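Local structure of AAEL008620-PA odorant-binding protein (5V13) at residues Phe87-Glu92 with Leu105-Ala109; Lys180-Asp184 with Val255-Arg259; Phe197-Ile203 with Gly238-Tyr243. The protein binds juvenile hormone III, which this mosquito odorant-binding-protein relative of the hemolymph holds in a largely aromatic pocket. One frame throughout, in Å; residues are numbered along the deposited sequence.

Interaction 1 of 3, residues Phe87-Glu92 with Leu105-Ala109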
ATOM      1  N   PHE B  87       6.923  23.857  10.852  1.00 14.26           N
ATOM      2  CA  PHE B  87       7.631  22.814  11.595  1.00 14.25           C
ATOM      3  C   PHE B  87       6.751  22.229  12.700  1.00 16.01           C
ATOM      4  O   PHE B  87       6.768  21.019  12.930  1.00 16.62           O
ATOM      5  CB  PHE B  87       8.929  23.369  12.191  1.00 14.20           C
ATOM      6  CG  PHE B  87       9.980  23.687  11.162  1.00 14.10           C
ATOM      7  CD1 PHE B  87      10.039  24.943  10.564  1.00 13.21           C
ATOM      8  CD2 PHE B  87      10.915  22.728  10.792  1.00 12.28           C
ATOM      9  CE1 PHE B  87      11.031  25.231   9.611  1.00 15.06           C
ATOM     10  CE2 PHE B  87      11.901  23.007   9.846  1.00 16.49           C
ATOM     11  CZ  PHE B  87      11.958  24.259   9.254  1.00 15.70           C
ATOM     12  N   VAL B  88       5.975  23.075  13.386  1.00 14.31           N
ATOM     13  CA  VAL B  88       5.065  22.593  14.425  1.00 14.21           C
ATOM     14  C   VAL B  88       4.010  21.679  13.822  1.00 18.81           C
ATOM     15  O   VAL B  88       3.699  20.607  14.363  1.00 18.56           O
ATOM     16  CB  VAL B  88       4.417  23.773  15.172  1.00 15.89           C
ATOM     17  CG1 VAL B  88       3.227  23.284  16.031  1.00 21.05           C
ATOM     18  CG2 VAL B  88       5.438  24.458  16.052  1.00 18.32           C
ATOM     19  N   LEU B  89       3.431  22.094  12.692  1.00 16.39           N
ATOM     20  CA  LEU B  89       2.395  21.282  12.069  1.00 17.97           C
ATOM     21  C   LEU B  89       2.965  19.956  11.586  1.00 17.44           C
ATOM     22  O   LEU B  89       2.305  18.913  11.689  1.00 16.88           O
ATOM     23  CB  LEU B  89       1.730  22.066  10.931  1.00 21.12           C
ATOM     24  CG  LEU B  89       0.365  21.557  10.452  1.00 23.06           C
ATOM     25  CD1 LEU B  89      -0.754  21.793  11.500  1.00 22.72           C
ATOM     26  CD2 LEU B  89       0.005  22.157   9.092  1.00 15.77           C
ATOM     27  N   GLN B  90       4.208  19.967  11.087  1.00 14.46           N
ATOM     28  CA  GLN B  90       4.857  18.721  10.687  1.00 14.39           C
ATOM     29  C   GLN B  90       5.061  17.794  11.877  1.00 15.30           C
ATOM     30  O   GLN B  90       4.835  16.581  11.774  1.00 16.89           O
ATOM     31  CB  GLN B  90       6.206  19.006  10.022  1.00 14.32           C
ATOM     32  CG  GLN B  90       6.851  17.789   9.344  1.00 11.38           C
ATOM     33  CD  GLN B  90       6.240  17.503   7.973  1.00 12.47           C
ATOM     34  OE1 GLN B  90       5.670  18.387   7.341  1.00 11.72           O
ATOM     35  NE2 GLN B  90       6.348  16.252   7.514  1.00 15.21           N
ATOM     36  N   ALA B  91       5.507  18.340  13.009  1.00 13.36           N
ATOM     37  CA  ALA B  91       5.733  17.507  14.184  1.00 16.06           C
ATOM     38  C   ALA B  91       4.426  16.933  14.716  1.00 19.78           C
ATOM     39  O   ALA B  91       4.372  15.766  15.119  1.00 17.51           O
ATOM     40  CB  ALA B  91       6.442  18.308  15.271  1.00 12.72           C
ATOM     41  N   GLU B  92       3.361  17.731  14.713  1.00 14.51           N
ATOM     42  CA  GLU B  92       2.076  17.232  15.197  1.00 19.65           C
ATOM     43  C   GLU B  92       1.558  16.072  14.353  1.00 20.71           C
ATOM     44  O   GLU B  92       0.906  15.160  14.877  1.00 21.19           O
ATOM     45  CB  GLU B  92       1.062  18.373  15.230  1.00 17.74           C
ATOM     46  CG  GLU B  92       1.369  19.411  16.300  1.00 21.21           C
ATOM     47  CD  GLU B  92       0.435  20.622  16.269  1.00 34.74           C
ATOM     48  OE1 GLU B  92       0.409  21.383  17.266  1.00 31.54           O
ATOM     49  OE2 GLU B  92      -0.252  20.831  15.247  1.00 38.05           O
ATOM     50  N   LEU B 105       9.847  21.072  20.935  1.00 22.62           N
ATOM     51  CA  LEU B 105       9.854  21.671  19.603  1.00 16.05           C
ATOM     52  C   LEU B 105       8.781  22.750  19.484  1.00 21.01           C
ATOM     53  O   LEU B 105       9.052  23.853  18.995  1.00 22.74           O
ATOM     54  CB  LEU B 105       9.682  20.586  18.538  1.00 17.94           C
ATOM     55  CG  LEU B 105       9.842  21.030  17.073  1.00 22.42           C
ATOM     56  CD1 LEU B 105      10.478  19.939  16.213  1.00 20.27           C
ATOM     57  CD2 LEU B 105       8.505  21.447  16.483  1.00 19.24           C
ATOM     58  N   LYS B 106       7.571  22.472  19.976  1.00 16.00           N
ATOM     59  CA  LYS B 106       6.520  23.489  19.963  1.00 20.74           C
ATOM     60  C   LYS B 106       6.946  24.767  20.682  1.00 27.89           C
ATOM     61  O   LYS B 106       6.672  25.874  20.203  1.00 31.37           O
ATOM     62  CB  LYS B 106       5.251  22.936  20.597  1.00 24.88           C
ATOM     63  CG  LYS B 106       4.479  21.986  19.711  1.00 26.49           C
ATOM     64  CD  LYS B 106       3.183  21.601  20.390  1.00 27.86           C
ATOM     65  CE  LYS B 106       2.462  20.517  19.634  1.00 34.08           C
ATOM     66  NZ  LYS B 106       1.421  19.902  20.516  1.00 32.67           N
ATOM     67  N   ASN B 107       7.606  24.643  21.838  1.00 24.60           N
ATOM     68  CA  ASN B 107       8.005  25.835  22.585  1.00 22.45           C
ATOM     69  C   ASN B 107       9.154  26.583  21.908  1.00 25.23           C
ATOM     70  O   ASN B 107       9.247  27.813  22.028  1.00 23.24           O
ATOM     71  CB  ASN B 107       8.413  25.462  24.013  1.00 28.04           C
ATOM     72  CG  ASN B 107       7.273  24.850  24.810  1.00 35.60           C
ATOM     73  OD1 ASN B 107       6.111  24.944  24.426  1.00 37.32           O
ATOM     74  ND2 ASN B 107       7.606  24.222  25.926  1.00 40.21           N
ATOM     75  N   ASN B 108      10.035  25.872  21.210  1.00 20.27           N
ATOM     76  CA  ASN B 108      11.265  26.473  20.697  1.00 18.67           C
ATOM     77  C   ASN B 108      11.157  27.003  19.272  1.00 20.37           C
ATOM     78  O   ASN B 108      11.977  27.851  18.881  1.00 22.16           O
ATOM     79  CB  ASN B 108      12.407  25.456  20.743  1.00 23.19           C
ATOM     80  CG  ASN B 108      12.981  25.271  22.134  1.00 31.08           C
ATOM     81  OD1 ASN B 108      13.017  26.200  22.944  1.00 28.69           O
ATOM     82  ND2 ASN B 108      13.459  24.069  22.409  1.00 25.28           N
ATOM     83  N   ALA B 109      10.188  26.522  18.486  1.00 19.95           N
ATOM     84  CA  ALA B 109      10.163  26.822  17.056  1.00 16.19           C
ATOM     85  C   ALA B 109      10.114  28.322  16.792  1.00 19.98           C
ATOM     86  O   ALA B 109      10.953  28.861  16.056  1.00 19.18           O
ATOM     87  CB  ALA B 109       8.976  26.117  16.391  1.00 18.32           C
TER

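Interaction 2 of 3, residues Lys180-Asp184 with Val255-Arg259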
ATOM      1  N   LYS B 180     -10.134   7.770 -16.453  1.00 21.46           N
ATOM      2  CA  LYS B 180      -9.221   6.954 -17.235  1.00 25.05           C
ATOM      3  C   LYS B 180      -8.764   7.764 -18.441  1.00 24.66           C
ATOM      4  O   LYS B 180      -9.592   8.229 -19.231  1.00 27.15           O
ATOM      5  CB  LYS B 180      -9.883   5.645 -17.659  1.00 33.89           C
ATOM      6  CG  LYS B 180     -10.306   4.772 -16.472  1.00 47.97           C
ATOM      7  CD  LYS B 180     -10.591   3.337 -16.908  1.00 54.95           C
ATOM      8  CE  LYS B 180     -11.903   2.808 -16.329  1.00 57.28           C
ATOM      9  NZ  LYS B 180     -11.811   2.449 -14.886  1.00 54.56           N
ATOM     10  N   TRP B 181      -7.452   7.935 -18.574  1.00 24.69           N
ATOM     11  CA  TRP B 181      -6.873   8.735 -19.649  1.00 26.56           C
ATOM     12  C   TRP B 181      -6.308   7.804 -20.716  1.00 32.18           C
ATOM     13  O   TRP B 181      -5.406   7.005 -20.439  1.00 35.87           O
ATOM     14  CB  TRP B 181      -5.787   9.664 -19.106  1.00 27.37           C
ATOM     15  CG  TRP B 181      -5.261  10.643 -20.115  1.00 36.00           C
ATOM     16  CD1 TRP B 181      -5.994  11.442 -20.954  1.00 37.24           C
ATOM     17  CD2 TRP B 181      -3.887  10.946 -20.375  1.00 30.82           C
ATOM     18  NE1 TRP B 181      -5.157  12.213 -21.726  1.00 37.39           N
ATOM     19  CE2 TRP B 181      -3.858  11.925 -21.389  1.00 37.84           C
ATOM     20  CE3 TRP B 181      -2.679  10.474 -19.856  1.00 28.40           C
ATOM     21  CZ2 TRP B 181      -2.663  12.442 -21.890  1.00 38.74           C
ATOM     22  CZ3 TRP B 181      -1.494  10.989 -20.356  1.00 31.95           C
ATOM     23  CH2 TRP B 181      -1.496  11.965 -21.360  1.00 34.30           C
ATOM     24  N   ASN B 182      -6.836   7.910 -21.928  1.00 39.33           N
ATOM     25  CA  ASN B 182      -6.460   7.020 -23.015  1.00 50.12           C
ATOM     26  C   ASN B 182      -5.351   7.580 -23.895  1.00 56.97           C
ATOM     27  O   ASN B 182      -5.094   7.019 -24.967  1.00 59.06           O
ATOM     28  CB  ASN B 182      -7.689   6.692 -23.863  1.00 50.51           C
ATOM     29  CG  ASN B 182      -8.681   5.827 -23.120  1.00 49.44           C
ATOM     30  OD1 ASN B 182      -8.295   4.916 -22.388  1.00 51.26           O
ATOM     31  ND2 ASN B 182      -9.964   6.116 -23.290  1.00 47.77           N
ATOM     32  N   GLU B 183      -4.683   8.652 -23.464  1.00 59.28           N
ATOM     33  CA  GLU B 183      -3.622   9.285 -24.249  1.00 62.41           C
ATOM     34  C   GLU B 183      -4.117   9.558 -25.668  1.00 64.57           C
ATOM     35  O   GLU B 183      -3.448   9.275 -26.664  1.00 64.81           O
ATOM     36  CB  GLU B 183      -2.358   8.422 -24.235  1.00 65.44           C
ATOM     37  CG  GLU B 183      -1.967   7.983 -22.824  1.00 67.77           C
ATOM     38  CD  GLU B 183      -0.851   6.957 -22.792  1.00 70.58           C
ATOM     39  OE1 GLU B 183       0.112   7.157 -22.025  1.00 70.09           O
ATOM     40  OE2 GLU B 183      -0.941   5.949 -23.524  1.00 74.22           O
ATOM     41  N   ASP B 184      -5.324  10.127 -25.734  1.00 66.15           N
ATOM     42  CA  ASP B 184      -6.165  10.137 -26.924  1.00 67.92           C
ATOM     43  C   ASP B 184      -6.489  11.567 -27.344  1.00 63.22           C
ATOM     44  O   ASP B 184      -5.766  12.502 -26.986  1.00 59.20           O
ATOM     45  CB  ASP B 184      -7.448   9.344 -26.634  1.00 74.94           C
ATOM     46  CG  ASP B 184      -8.200   8.953 -27.887  1.00 87.37           C
ATOM     47  OD1 ASP B 184      -7.681   9.199 -28.997  1.00 92.64           O
ATOM     48  OD2 ASP B 184      -9.320   8.414 -27.757  1.00 91.77           O
ATOM     49  N   VAL B 255       1.620  14.608 -25.601  1.00 17.88           N
ATOM     50  CA  VAL B 255       1.412  13.265 -25.060  1.00 23.47           C
ATOM     51  C   VAL B 255       2.750  12.575 -24.837  1.00 21.13           C
ATOM     52  O   VAL B 255       2.980  11.948 -23.793  1.00 21.71           O
ATOM     53  CB  VAL B 255       0.493  12.440 -25.979  1.00 22.09           C
ATOM     54  CG1 VAL B 255       0.495  10.979 -25.555  1.00 23.17           C
ATOM     55  CG2 VAL B 255      -0.933  12.969 -25.926  1.00 27.00           C
ATOM     56  N   ALA B 256       3.668  12.712 -25.797  1.00 22.92           N
ATOM     57  CA  ALA B 256       4.975  12.073 -25.678  1.00 20.44           C
ATOM     58  C   ALA B 256       5.730  12.573 -24.454  1.00 24.69           C
ATOM     59  O   ALA B 256       6.321  11.775 -23.713  1.00 20.67           O
ATOM     60  CB  ALA B 256       5.791  12.315 -26.948  1.00 22.96           C
ATOM     61  N   VAL B 257       5.721  13.890 -24.218  1.00 17.81           N
ATOM     62  CA  VAL B 257       6.453  14.445 -23.086  1.00 18.76           C
ATOM     63  C   VAL B 257       5.858  13.958 -21.771  1.00 17.73           C
ATOM     64  O   VAL B 257       6.591  13.555 -20.861  1.00 19.90           O
ATOM     65  CB  VAL B 257       6.483  15.985 -23.147  1.00 17.79           C
ATOM     66  CG1 VAL B 257       7.094  16.546 -21.864  1.00 19.72           C
ATOM     67  CG2 VAL B 257       7.253  16.478 -24.374  1.00 19.62           C
ATOM     68  N   ILE B 258       4.523  13.996 -21.647  1.00 14.81           N
ATOM     69  CA  ILE B 258       3.870  13.538 -20.425  1.00 13.93           C
ATOM     70  C   ILE B 258       4.215  12.080 -20.149  1.00 17.96           C
ATOM     71  O   ILE B 258       4.498  11.699 -19.005  1.00 18.09           O
ATOM     72  CB  ILE B 258       2.344  13.753 -20.522  1.00 20.61           C
ATOM     73  CG1 ILE B 258       2.023  15.254 -20.502  1.00 18.97           C
ATOM     74  CG2 ILE B 258       1.608  13.008 -19.396  1.00 19.73           C
ATOM     75  CD1 ILE B 258       0.539  15.585 -20.691  1.00 20.58           C
ATOM     76  N   ARG B 259       4.201  11.245 -21.188  1.00 18.92           N
ATOM     77  CA  ARG B 259       4.537   9.834 -21.020  1.00 21.22           C
ATOM     78  C   ARG B 259       5.977   9.666 -20.561  1.00 20.48           C
ATOM     79  O   ARG B 259       6.260   8.876 -19.655  1.00 14.52           O
ATOM     80  CB  ARG B 259       4.315   9.076 -22.328  1.00 18.83           C
ATOM     81  CG  ARG B 259       2.970   8.362 -22.430  1.00 32.57           C
ATOM     82  CD  ARG B 259       2.943   7.307 -23.559  1.00 38.91           C
ATOM     83  NE  ARG B 259       3.678   6.084 -23.224  1.00 47.61           N
ATOM     84  CZ  ARG B 259       3.168   5.047 -22.554  1.00 45.98           C
ATOM     85  NH1 ARG B 259       1.906   5.070 -22.133  1.00 41.00           N
ATOM     86  NH2 ARG B 259       3.926   3.984 -22.298  1.00 38.71           N
TER

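Interaction 3 of 3, residues Phe197-Ile203 with Gly238-Tyr243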
ATOM      1  N   PHE B 197       0.008  18.051 -13.409  1.00 16.13           N
ATOM      2  CA  PHE B 197       0.954  19.152 -13.566  1.00 15.20           C
ATOM      3  C   PHE B 197       1.609  19.521 -12.240  1.00 13.12           C
ATOM      4  O   PHE B 197       2.795  19.868 -12.205  1.00 18.83           O
ATOM      5  CB  PHE B 197       0.250  20.362 -14.168  1.00 14.31           C
ATOM      6  CG  PHE B 197      -0.100  20.204 -15.633  1.00 18.64           C
ATOM      7  CD1 PHE B 197       0.445  19.173 -16.392  1.00 22.51           C
ATOM      8  CD2 PHE B 197      -0.974  21.080 -16.241  1.00 18.55           C
ATOM      9  CE1 PHE B 197       0.136  19.037 -17.741  1.00 23.86           C
ATOM     10  CE2 PHE B 197      -1.297  20.946 -17.594  1.00 21.31           C
ATOM     11  CZ  PHE B 197      -0.743  19.920 -18.336  1.00 22.55           C
ATOM     12  N   ARG B 198       0.862  19.452 -11.136  1.00 12.63           N
ATOM     13  CA  ARG B 198       1.473  19.712  -9.835  1.00 14.79           C
ATOM     14  C   ARG B 198       2.409  18.590  -9.413  1.00 14.12           C
ATOM     15  O   ARG B 198       3.418  18.851  -8.751  1.00 18.87           O
ATOM     16  CB  ARG B 198       0.401  19.935  -8.763  1.00 20.54           C
ATOM     17  CG  ARG B 198      -0.321  21.256  -8.922  1.00 16.54           C
ATOM     18  CD  ARG B 198      -1.377  21.489  -7.854  1.00 19.35           C
ATOM     19  NE  ARG B 198      -2.047  22.776  -8.068  1.00 21.32           N
ATOM     20  CZ  ARG B 198      -1.757  23.886  -7.395  1.00 26.57           C
ATOM     21  NH1 ARG B 198      -0.831  23.870  -6.435  1.00 25.69           N
ATOM     22  NH2 ARG B 198      -2.412  25.007  -7.658  1.00 29.13           N
ATOM     23  N   GLY B 199       2.093  17.340  -9.771  1.00 15.50           N
ATOM     24  CA  GLY B 199       3.024  16.251  -9.515  1.00 14.48           C
ATOM     25  C   GLY B 199       4.310  16.385 -10.313  1.00 19.07           C
ATOM     26  O   GLY B 199       5.398  16.084  -9.809  1.00 13.97           O
ATOM     27  N   PHE B 200       4.203  16.825 -11.574  1.00 11.51           N
ATOM     28  CA  PHE B 200       5.367  17.100 -12.412  1.00 13.05           C
ATOM     29  C   PHE B 200       6.094  18.382 -12.001  1.00 16.71           C
ATOM     30  O   PHE B 200       7.186  18.648 -12.520  1.00 16.19           O
ATOM     31  CB  PHE B 200       4.947  17.225 -13.894  1.00 14.71           C
ATOM     32  CG  PHE B 200       4.534  15.911 -14.559  1.00 15.45           C
ATOM     33  CD1 PHE B 200       4.493  14.720 -13.844  1.00 13.43           C
ATOM     34  CD2 PHE B 200       4.199  15.886 -15.920  1.00 17.65           C
ATOM     35  CE1 PHE B 200       4.117  13.512 -14.462  1.00 15.66           C
ATOM     36  CE2 PHE B 200       3.816  14.688 -16.555  1.00 18.26           C
ATOM     37  CZ  PHE B 200       3.775  13.499 -15.825  1.00 18.04           C
ATOM     38  N   ARG B 201       5.498  19.186 -11.113  1.00 12.96           N
ATOM     39  CA  ARG B 201       5.965  20.545 -10.799  1.00 11.77           C
ATOM     40  C   ARG B 201       5.987  21.451 -12.031  1.00 17.11           C
ATOM     41  O   ARG B 201       6.748  22.429 -12.084  1.00 18.86           O
ATOM     42  CB  ARG B 201       7.338  20.532 -10.111  1.00 11.77           C
ATOM     43  CG  ARG B 201       7.291  20.252  -8.590  1.00 11.58           C
ATOM     44  CD  ARG B 201       6.846  18.804  -8.265  1.00 13.86           C
ATOM     45  NE  ARG B 201       6.969  18.475  -6.834  1.00 14.63           N
ATOM     46  CZ  ARG B 201       6.633  17.301  -6.293  1.00 19.39           C
ATOM     47  NH1 ARG B 201       6.148  16.312  -7.055  1.00 10.53           N
ATOM     48  NH2 ARG B 201       6.790  17.108  -4.984  1.00 18.16           N
ATOM     49  N   TRP B 202       5.142  21.152 -13.028  1.00 14.01           N
ATOM     50  CA  TRP B 202       4.874  22.122 -14.091  1.00 18.75           C
ATOM     51  C   TRP B 202       4.034  23.284 -13.570  1.00 17.54           C
ATOM     52  O   TRP B 202       4.153  24.412 -14.061  1.00 19.42           O
ATOM     53  CB  TRP B 202       4.151  21.462 -15.269  1.00 16.75           C
ATOM     54  CG  TRP B 202       4.961  20.503 -16.067  1.00 17.63           C
ATOM     55  CD1 TRP B 202       6.208  20.045 -15.780  1.00 16.39           C
ATOM     56  CD2 TRP B 202       4.587  19.896 -17.313  1.00 18.00           C
ATOM     57  NE1 TRP B 202       6.627  19.174 -16.751  1.00 17.07           N
ATOM     58  CE2 TRP B 202       5.656  19.072 -17.712  1.00 14.90           C
ATOM     59  CE3 TRP B 202       3.448  19.966 -18.124  1.00 19.49           C
ATOM     60  CZ2 TRP B 202       5.628  18.323 -18.885  1.00 19.53           C
ATOM     61  CZ3 TRP B 202       3.419  19.215 -19.300  1.00 19.21           C
ATOM     62  CH2 TRP B 202       4.504  18.412 -19.671  1.00 20.80           C
ATOM     63  N   ILE B 203       3.172  23.019 -12.594  1.00 17.22           N
ATOM     64  CA  ILE B 203       2.462  24.045 -11.836  1.00 21.04           C
ATOM     65  C   ILE B 203       2.957  23.963 -10.401  1.00 22.62           C
ATOM     66  O   ILE B 203       2.966  22.878  -9.807  1.00 18.60           O
ATOM     67  CB  ILE B 203       0.937  23.859 -11.908  1.00 21.58           C
ATOM     68  CG1 ILE B 203       0.445  24.155 -13.327  1.00 24.09           C
ATOM     69  CG2 ILE B 203       0.227  24.767 -10.876  1.00 19.08           C
ATOM     70  CD1 ILE B 203      -1.055  23.965 -13.515  1.00 26.42           C
ATOM     71  N   GLY B 238      -3.895  28.505 -14.118  1.00 36.98           N
ATOM     72  CA  GLY B 238      -4.932  27.510 -14.327  1.00 37.32           C
ATOM     73  C   GLY B 238      -4.438  26.305 -15.111  1.00 36.40           C
ATOM     74  O   GLY B 238      -3.712  26.458 -16.093  1.00 33.81           O
ATOM     75  N   ALA B 239      -4.837  25.104 -14.678  1.00 31.51           N
ATOM     76  CA  ALA B 239      -4.323  23.884 -15.294  1.00 26.31           C
ATOM     77  C   ALA B 239      -4.883  23.687 -16.694  1.00 24.67           C
ATOM     78  O   ALA B 239      -4.172  23.225 -17.596  1.00 24.22           O
ATOM     79  CB  ALA B 239      -4.645  22.675 -14.416  1.00 25.14           C
ATOM     80  N   ARG B 240      -6.159  24.019 -16.892  1.00 22.25           N
ATOM     81  CA  ARG B 240      -6.758  23.915 -18.217  1.00 26.35           C
ATOM     82  C   ARG B 240      -6.063  24.837 -19.211  1.00 30.99           C
ATOM     83  O   ARG B 240      -5.800  24.443 -20.355  1.00 29.35           O
ATOM     84  CB  ARG B 240      -8.253  24.233 -18.134  1.00 30.28           C
ATOM     85  CG  ARG B 240      -8.957  24.397 -19.468  1.00 44.23           C
ATOM     86  CD  ARG B 240      -9.321  23.053 -20.077  1.00 53.06           C
ATOM     87  NE  ARG B 240     -10.242  22.299 -19.231  1.00 56.07           N
ATOM     88  CZ  ARG B 240     -10.502  21.006 -19.389  1.00 59.15           C
ATOM     89  NH1 ARG B 240      -9.909  20.328 -20.363  1.00 54.11           N
ATOM     90  NH2 ARG B 240     -11.350  20.392 -18.573  1.00 62.52           N
ATOM     91  N   GLN B 241      -5.740  26.065 -18.788  1.00 29.08           N
ATOM     92  CA  GLN B 241      -5.114  27.026 -19.693  1.00 29.63           C
ATOM     93  C   GLN B 241      -3.729  26.568 -20.124  1.00 21.10           C
ATOM     94  O   GLN B 241      -3.357  26.716 -21.295  1.00 22.95           O
ATOM     95  CB  GLN B 241      -5.023  28.406 -19.038  1.00 36.87           C
ATOM     96  CG  GLN B 241      -6.345  29.157 -18.967  1.00 44.88           C
ATOM     97  CD  GLN B 241      -7.379  28.420 -18.141  1.00 48.49           C
ATOM     98  OE1 GLN B 241      -7.108  28.001 -17.008  1.00 46.57           O
ATOM     99  NE2 GLN B 241      -8.562  28.226 -18.716  1.00 49.17           N
ATOM    100  N   LEU B 242      -2.939  26.035 -19.192  1.00 23.22           N
ATOM    101  CA  LEU B 242      -1.618  25.539 -19.562  1.00 23.32           C
ATOM    102  C   LEU B 242      -1.727  24.360 -20.522  1.00 24.93           C
ATOM    103  O   LEU B 242      -1.027  24.302 -21.541  1.00 23.11           O
ATOM    104  CB  LEU B 242      -0.840  25.143 -18.316  1.00 19.44           C
ATOM    105  CG  LEU B 242       0.536  24.518 -18.569  1.00 17.43           C
ATOM    106  CD1 LEU B 242       1.404  25.478 -19.373  1.00 21.62           C
ATOM    107  CD2 LEU B 242       1.175  24.186 -17.230  1.00 18.44           C
ATOM    108  N   TYR B 243      -2.605  23.407 -20.206  1.00 20.65           N
ATOM    109  CA  TYR B 243      -2.815  22.259 -21.082  1.00 19.64           C
ATOM    110  C   TYR B 243      -3.233  22.697 -22.482  1.00 19.45           C
ATOM    111  O   TYR B 243      -2.647  22.257 -23.479  1.00 19.85           O
ATOM    112  CB  TYR B 243      -3.853  21.318 -20.470  1.00 23.67           C
ATOM    113  CG  TYR B 243      -4.260  20.179 -21.386  1.00 21.55           C
ATOM    114  CD1 TYR B 243      -3.500  19.019 -21.463  1.00 19.91           C
ATOM    115  CD2 TYR B 243      -5.396  20.278 -22.184  1.00 26.34           C
ATOM    116  CE1 TYR B 243      -3.874  17.972 -22.309  1.00 17.76           C
ATOM    117  CE2 TYR B 243      -5.776  19.248 -23.028  1.00 26.26           C
ATOM    118  CZ  TYR B 243      -5.015  18.099 -23.082  1.00 23.11           C
ATOM    119  OH  TYR B 243      -5.395  17.079 -23.919  1.00 28.07           O
TER

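Interaction 1 of 3, residues Phe87-Glu92 with Leu105-Ala109
The two short helical segments run almost exactly antiparallel, at 172° between their N-to-C directions, with axes 9.8 Å apart at closest approach; the nearest CA pair is Val-88 CA and Lys-106 CA, at 5.8 Å. They belong to helices 84-94 and 99-113, consecutive in the chain, and so form an alpha-hairpin within the helical odorant-binding-protein fold. The packing is mainly apolar, with one charged pair at the border. Leu-105 CD2 lies against helix 84-94, 3.9 Å from Ala-91 CB and 4.0 Å from Phe-87 O, while Val-88 CG2 lies 3.9 Å from Ala-109 CB. Phe-87 starts toward the partner helix, but its ring leads away to meet Phe-132 edge-to-face, with its side chain about 6 Å from the bound hormone; Met-143 covers Phe-87, Ala-91 and Leu-105. At the more exposed border the extended Lys-106 side chain reaches back along Val-88, whose CG1 is 4.1 Å from Lys-106 CG, and ends in a long salt bridge, Glu-92 OE1 to Lys-106 NZ, at 3.7 Å.

Interaction 2 of 3, residues Lys180-Asp184 with Val255-Arg259
This is a loop-to-helix contact with an apolar part and a charged part: residues 180-184, in the connection between helices 169-177 and 190-199, pack against one face of helix 251-264, in the second helical half of the protein. Glu-183 CA and Val-255 CA are the closest CA pair, 6.5 Å apart, and 266 Å² is buried. Buried Trp-181 meets the helix obliquely, with Trp-181 CH2 3.8 Å from Ile-258 CG2 and CZ2 4.4 Å from Val-255 CG2; its ring also meets Phe-192, and its backbone N is hydrogen-bonded to Glu-174. Glu-183 points toward the helix: Glu-183 CB lies 4.1 Å from Val-255 CG1, and OE1 accepts from Arg-259 NH1 at 2.8 Å with an N-H...O angle of 159°. The carboxylate approaches the guanidinium edge near its plane. Because the same NH1 also donates to the backbone oxygen of Asp-178 of the third subunit, this salt bridge couples the loop-helix contact to a subunit interface, although Glu-183 itself is poorly ordered.

Interaction 3 of 3, residues Phe197-Ile203 with Gly238-Tyr243
Phe-197, with chi1 at -72° (m), sends its ring to the start of helix 239-247. Phe-197 CE2 comes within 3.7 Å of Ala-239 O and 3.8 Å of Tyr-243 N, both near the ring plane, so the ring edge faces the helix backbone; Phe-197 CD2 is 3.9 Å from Leu-242 CD2. Leu-242, in the t,p rotamer, points that CD2 back at residues 197-203, where it also lies 4.0 Å from Ile-203 CG1. After helix 190-199 the chain turns in a Schellman motif: Arg-201 has positive phi, with weak hydrogen bonds from Trp-202 N to Phe-197 O (2.8 Å) and from Arg-201 N to Arg-198 O (3.2 Å). The turn brings Trp-202 and Ile-203 to the side that Phe-197 already faces, within the second helical half of the protein. Ile-203 (m,t) extends CD1 to 3.9 Å from Ala-239 CB. Trp-202 only grazes Leu-242, and its NE1 is hydrogen-bonded to Asp-217. Tyr-243, chi1 t, carries its phenol away to a hydrogen bond with Arg-247.

Overall arrangement
From the N terminus, interaction 1 comes first, closing a 12-residue interval, most of it the ends of helices 84-94 and 99-113, in the N-terminal PBP/GOBP-family part, which supplies most of the pocket residues. It is complete before the chain reaches the other two. Interaction 2 then opens at residues 180-184 and closes 70 residues later on helix 251-264; interaction 3 opens and closes within that span, joining the end of helix 190-199 to helix 239-247. Interactions 2 and 3 touch: Trp-202 CZ2 packs on Val-257 CG1 at 3.8 Å, and Phe-200 CZ on Ile-258 O at 3.7 Å, their centres being 14 Å apart. Interaction 1 lies across the chain's centre from interaction 2, with centres 41 Å apart.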